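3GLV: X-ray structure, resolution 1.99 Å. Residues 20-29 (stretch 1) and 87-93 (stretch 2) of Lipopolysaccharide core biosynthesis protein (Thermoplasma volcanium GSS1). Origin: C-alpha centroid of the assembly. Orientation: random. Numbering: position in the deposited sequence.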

ATOM      1  N   HIS A  20      -7.107   3.528  -6.903  1.00 18.99           N
ATOM      2  CA  HIS A  20      -7.740   4.561  -7.772  1.00 18.46           C
ATOM      3  C   HIS A  20      -8.711   5.406  -6.902  1.00 19.12           C
ATOM      4  O   HIS A  20      -8.723   6.623  -7.012  1.00 19.01           O
ATOM      5  CB  HIS A  20      -8.456   3.938  -8.928  1.00 17.77           C
ATOM      6  CG  HIS A  20      -9.313   4.871  -9.744  1.00 20.04           C
ATOM      7  ND1 HIS A  20      -8.802   5.641 -10.777  1.00 18.83           N
ATOM      8  CD2 HIS A  20     -10.666   5.021  -9.799  1.00 22.14           C
ATOM      9  CE1 HIS A  20      -9.800   6.295 -11.364  1.00 23.43           C
ATOM     10  NE2 HIS A  20     -10.945   5.930 -10.800  1.00 18.93           N
ATOM     11  N   TYR A  21      -9.483   4.792  -6.034  1.00 18.92           N
ATOM     12  CA  TYR A  21     -10.403   5.528  -5.180  1.00 17.71           C
ATOM     13  C   TYR A  21      -9.686   6.525  -4.296  1.00 18.80           C
ATOM     14  O   TYR A  21     -10.030   7.659  -4.287  1.00 17.00           O
ATOM     15  CB  TYR A  21     -11.261   4.570  -4.348  1.00 18.33           C
ATOM     16  CG  TYR A  21     -12.162   5.190  -3.285  1.00 18.01           C
ATOM     17  CD1 TYR A  21     -13.153   6.062  -3.605  1.00 16.47           C
ATOM     18  CD2 TYR A  21     -12.023   4.847  -1.978  1.00 20.27           C
ATOM     19  CE1 TYR A  21     -13.955   6.575  -2.655  1.00 17.31           C
ATOM     20  CE2 TYR A  21     -12.813   5.356  -1.026  1.00 21.24           C
ATOM     21  CZ  TYR A  21     -13.774   6.217  -1.359  1.00 17.25           C
ATOM     22  OH  TYR A  21     -14.542   6.702  -0.376  1.00 17.98           O
ATOM     23  N   LEU A  22      -8.670   6.069  -3.587  1.00 17.85           N
ATOM     24  CA  LEU A  22      -7.909   6.907  -2.706  1.00 17.58           C
ATOM     25  C   LEU A  22      -7.141   8.016  -3.456  1.00 17.16           C
ATOM     26  O   LEU A  22      -7.243   9.142  -3.114  1.00 17.35           O
ATOM     27  CB  LEU A  22      -6.988   6.065  -1.839  1.00 16.64           C
ATOM     28  CG  LEU A  22      -7.665   5.072  -0.905  1.00 20.31           C
ATOM     29  CD1 LEU A  22      -6.692   4.351  -0.001  1.00 22.50           C
ATOM     30  CD2 LEU A  22      -8.707   5.776  -0.100  1.00 31.00           C
ATOM     31  N   LYS A  23      -6.413   7.669  -4.498  1.00 18.09           N
ATOM     32  CA  LYS A  23      -5.639   8.620  -5.263  1.00 18.97           C
ATOM     33  C   LYS A  23      -6.484   9.702  -5.871  1.00 19.23           C
ATOM     34  O   LYS A  23      -6.091  10.901  -5.852  1.00 18.94           O
ATOM     35  CB  LYS A  23      -4.797   7.930  -6.313  1.00 19.62           C
ATOM     36  CG  LYS A  23      -3.966   8.845  -7.129  1.00 22.39           C
ATOM     37  CD  LYS A  23      -2.988   8.083  -8.110  1.00 26.61           C
ATOM     38  CE  LYS A  23      -1.878   7.311  -7.362  1.00 27.20           C
ATOM     39  NZ  LYS A  23      -0.900   6.861  -8.395  1.00 25.32           N
ATOM     40  N   GLU A  24      -7.640   9.324  -6.420  1.00 19.11           N
ATOM     41  CA  GLU A  24      -8.497  10.333  -7.051  1.00 18.80           C
ATOM     42  C   GLU A  24      -9.140  11.193  -5.947  1.00 19.30           C
ATOM     43  O   GLU A  24      -9.319  12.367  -6.139  1.00 17.67           O
ATOM     44  CB  GLU A  24      -9.549   9.707  -7.945  1.00 19.13           C
ATOM     45  CG  GLU A  24      -8.990   8.999  -9.171  1.00 20.59           C
ATOM     46  CD  GLU A  24      -8.147   9.910 -10.044  1.00 20.50           C
ATOM     47  OE1 GLU A  24      -8.703  10.820 -10.668  1.00 22.02           O
ATOM     48  OE2 GLU A  24      -6.930   9.710 -10.103  1.00 21.82           O
ATOM     49  N   SER A  25      -9.419  10.605  -4.765  1.00 18.68           N
ATOM     50  CA  SER A  25      -9.976  11.379  -3.695  1.00 18.86           C
ATOM     51  C   SER A  25      -8.966  12.437  -3.275  1.00 20.12           C
ATOM     52  O   SER A  25      -9.343  13.571  -3.061  1.00 19.82           O
ATOM     53  CB  SER A  25     -10.415  10.520  -2.515  1.00 19.00           C
ATOM     54  OG  SER A  25     -11.431   9.591  -2.902  1.00 19.31           O
ATOM     55  N   LYS A  26      -7.682  12.059  -3.150  1.00 21.05           N
ATOM     56  CA  LYS A  26      -6.637  12.983  -2.705  1.00 21.18           C
ATOM     57  C   LYS A  26      -6.522  14.161  -3.662  1.00 20.40           C
ATOM     58  O   LYS A  26      -6.351  15.306  -3.251  1.00 19.95           O
ATOM     59  CB  LYS A  26      -5.317  12.273  -2.556  1.00 22.49           C
ATOM     60  CG  LYS A  26      -4.103  13.180  -2.209  1.00 25.82           C
ATOM     61  CD  LYS A  26      -4.263  13.960  -0.924  1.00 27.78           C
ATOM     62  CE  LYS A  26      -2.967  14.705  -0.558  1.00 31.14           C
ATOM     63  NZ  LYS A  26      -2.155  14.005   0.424  1.00 34.73           N
ATOM     64  N   LYS A  27      -6.698  13.888  -4.950  1.00 19.99           N
ATOM     65  CA  LYS A  27      -6.577  14.926  -5.964  1.00 18.80           C
ATOM     66  C   LYS A  27      -7.568  16.058  -5.715  1.00 18.98           C
ATOM     67  O   LYS A  27      -7.377  17.148  -6.265  1.00 17.64           O
ATOM     68  CB  LYS A  27      -6.823  14.384  -7.371  1.00 17.11           C
ATOM     69  CG  LYS A  27      -5.670  13.581  -7.904  1.00 18.44           C
ATOM     70  CD  LYS A  27      -5.937  13.082  -9.300  1.00 18.08           C
ATOM     71  CE  LYS A  27      -4.741  12.292  -9.788  1.00 17.07           C
ATOM     72  NZ  LYS A  27      -5.108  11.468 -10.987  1.00 15.79           N
ATOM     73  N   LEU A  28      -8.641  15.805  -4.966  1.00 19.05           N
ATOM     74  CA  LEU A  28      -9.699  16.810  -4.860  1.00 19.95           C
ATOM     75  C   LEU A  28      -9.414  17.833  -3.735  1.00 20.10           C
ATOM     76  O   LEU A  28     -10.139  18.819  -3.586  1.00 20.29           O
ATOM     77  CB  LEU A  28     -11.080  16.155  -4.661  1.00 19.58           C
ATOM     78  CG  LEU A  28     -11.726  15.247  -5.719  1.00 18.69           C
ATOM     79  CD1 LEU A  28     -12.860  14.411  -5.059  1.00 13.20           C
ATOM     80  CD2 LEU A  28     -12.223  16.004  -6.958  1.00 15.43           C
ATOM     81  N   GLY A  29      -8.385  17.606  -2.927  1.00 20.94           N
ATOM     82  CA  GLY A  29      -8.111  18.510  -1.834  1.00 20.95           C
ATOM     83  C   GLY A  29      -6.661  18.479  -1.392  1.00 21.38           C
ATOM     84  O   GLY A  29      -5.766  18.207  -2.194  1.00 20.05           O
ATOM     85  N   ASP A  87     -14.488  18.591   4.241  1.00 20.20           N
ATOM     86  CA  ASP A  87     -15.131  19.475   3.226  1.00 20.52           C
ATOM     87  C   ASP A  87     -15.809  18.651   2.132  1.00 19.19           C
ATOM     88  O   ASP A  87     -16.800  19.087   1.485  1.00 21.55           O
ATOM     89  CB  ASP A  87     -14.087  20.411   2.612  1.00 20.66           C
ATOM     90  CG  ASP A  87     -13.406  21.262   3.652  1.00 22.74           C
ATOM     91  OD1 ASP A  87     -14.124  21.978   4.381  1.00 25.86           O
ATOM     92  OD2 ASP A  87     -12.192  21.194   3.792  1.00 20.13           O
ATOM     93  N   ILE A  88     -15.233  17.480   1.858  1.00 19.28           N
ATOM     94  CA  ILE A  88     -15.699  16.589   0.784  1.00 17.63           C
ATOM     95  C   ILE A  88     -15.722  15.177   1.224  1.00 18.04           C
ATOM     96  O   ILE A  88     -14.807  14.698   1.929  1.00 17.74           O
ATOM     97  CB  ILE A  88     -14.765  16.677  -0.474  1.00 18.77           C
ATOM     98  CG1 ILE A  88     -14.770  18.087  -1.065  1.00 18.73           C
ATOM     99  CG2 ILE A  88     -15.142  15.668  -1.514  1.00 16.85           C
ATOM    100  CD1 ILE A  88     -13.833  18.252  -2.328  1.00 19.41           C
ATOM    101  N   ILE A  89     -16.814  14.514   0.886  1.00 17.80           N
ATOM    102  CA  ILE A  89     -16.953  13.095   1.088  1.00 17.72           C
ATOM    103  C   ILE A  89     -16.984  12.436  -0.275  1.00 18.10           C
ATOM    104  O   ILE A  89     -17.721  12.839  -1.234  1.00 18.72           O
ATOM    105  CB  ILE A  89     -18.167  12.688   1.925  1.00 17.97           C
ATOM    106  CG1 ILE A  89     -18.074  13.286   3.279  1.00 16.99           C
ATOM    107  CG2 ILE A  89     -18.200  11.106   2.063  1.00 18.36           C
ATOM    108  CD1 ILE A  89     -19.368  13.099   4.216  1.00 18.31           C
ATOM    109  N   THR A  90     -16.136  11.439  -0.373  1.00 16.96           N
ATOM    110  CA  THR A  90     -15.919  10.709  -1.613  1.00 19.18           C
ATOM    111  C   THR A  90     -16.639   9.339  -1.621  1.00 19.25           C
ATOM    112  O   THR A  90     -16.531   8.582  -0.664  1.00 18.24           O
ATOM    113  CB  THR A  90     -14.394  10.674  -1.705  1.00 19.54           C
ATOM    114  OG1 THR A  90     -13.923  11.801  -2.513  1.00 22.73           O
ATOM    115  CG2 THR A  90     -13.976   9.607  -2.047  1.00 16.22           C
ATOM    116  N   LEU A  91     -17.426   9.085  -2.673  1.00 19.03           N
ATOM    117  CA  LEU A  91     -18.030   7.749  -2.926  1.00 20.93           C
ATOM    118  C   LEU A  91     -17.516   7.095  -4.253  1.00 21.27           C
ATOM    119  O   LEU A  91     -17.080   7.783  -5.156  1.00 19.50           O
ATOM    120  CB  LEU A  91     -19.552   7.827  -2.973  1.00 21.00           C
ATOM    121  CG  LEU A  91     -20.332   8.347  -1.753  1.00 22.44           C
ATOM    122  CD1 LEU A  91     -21.751   8.527  -2.106  1.00 25.62           C
ATOM    123  CD2 LEU A  91     -20.166   7.445  -0.530  1.00 25.90           C
ATOM    124  N   GLY A  92     -17.589   5.780  -4.342  1.00 22.87           N
ATOM    125  CA  GLY A  92     -17.310   5.025  -5.580  1.00 25.16           C
ATOM    126  C   GLY A  92     -18.283   5.396  -6.697  1.00 26.99           C
ATOM    127  O   GLY A  92     -19.390   5.857  -6.423  1.00 28.54           O
ATOM    128  N   TYR A  93     -17.891   5.188  -7.948  1.00 29.34           N
ATOM    129  CA  TYR A  93     -18.711   5.537  -9.154  1.00 30.98           C
ATOM    130  C   TYR A  93     -20.160   4.930  -9.173  1.00 32.46           C
ATOM    131  O   TYR A  93     -21.173   5.537  -9.675  1.00 32.01           O
ATOM    132  CB  TYR A  93     -17.974   5.055 -10.435  1.00 31.83           C
ATOM    133  CG  TYR A  93     -18.775   5.323 -11.685  1.00 34.72           C
ATOM    134  CD1 TYR A  93     -18.932   6.638 -12.153  1.00 38.85           C
ATOM    135  CD2 TYR A  93     -19.409   4.296 -12.374  1.00 38.46           C
ATOM    136  CE1 TYR A  93     -19.685   6.931 -13.298  1.00 42.51           C
ATOM    137  CE2 TYR A  93     -20.177   4.572 -13.533  1.00 41.47           C
ATOM    138  CZ  TYR A  93     -20.311   5.896 -13.985  1.00 44.03           C
ATOM    139  OH  TYR A  93     -21.054   6.207 -15.114  1.00 48.49           O
TER

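Residues 20-26 belong to a helix that begins earlier in the chain, and residues 88-91 form a strand that runs against it, their N-to-C directions 153° apart and their axes 9.5 Å apart at closest approach. Because the two segments are nearly antiparallel, the register descends in order: the CA of Tyr21 lies 6.9 Å from the CA of Gly92, the CA of Ser25 6.3 Å from the CA of Thr90, and the CA of Leu28 8.2 Å from the CA of Ile88. Successive i to i+4 hydrogen bonds hold the helix, among them Ser25 N to Tyr21 O at 3.0 Å. Lys26 to Gly29 form a type I turn, in which Gly29 N donates to Lys26 O at 3.1 Å.

The strand alternates in the usual way, so that Ile88 and Thr90 point toward the helical stretch while Ile89 and Leu91 point away. Thr90 is the centre of the contact. Tyr21 leaves the helix sideways, but its t rotamer brings the phenol to the strand, where Tyr21 OH donates a hydrogen bond to Thr90 O at 2.8 Å. The same ring meets Thr90 CG2 and the backbone beyond it obliquely, with Tyr21 CE1 3.9 Å from Leu91 C and 4.1 Å from Gly92 N.

One helical turn on, Ser25 points toward the strand, and its OG donates to Tyr21 O at 2.8 Å. Thr90 OG1 makes a weak hydrogen bond to Ser25 OG at 3.4 Å; the Ser25 hydroxyl is modelled too close to Thr90 CG2, so its position is less certain.

At Leu28 the contact with Ile88 is apolar, with Leu28 CB 4.2 Å from Ile88 CD1; Leu28 CD1 also lies 3.8 Å from Thr90 OG1. Lys27 and Glu24 make no contact with the strand; Lys27 NZ forms a salt bridge with Glu24 OE2 at 2.7 Å.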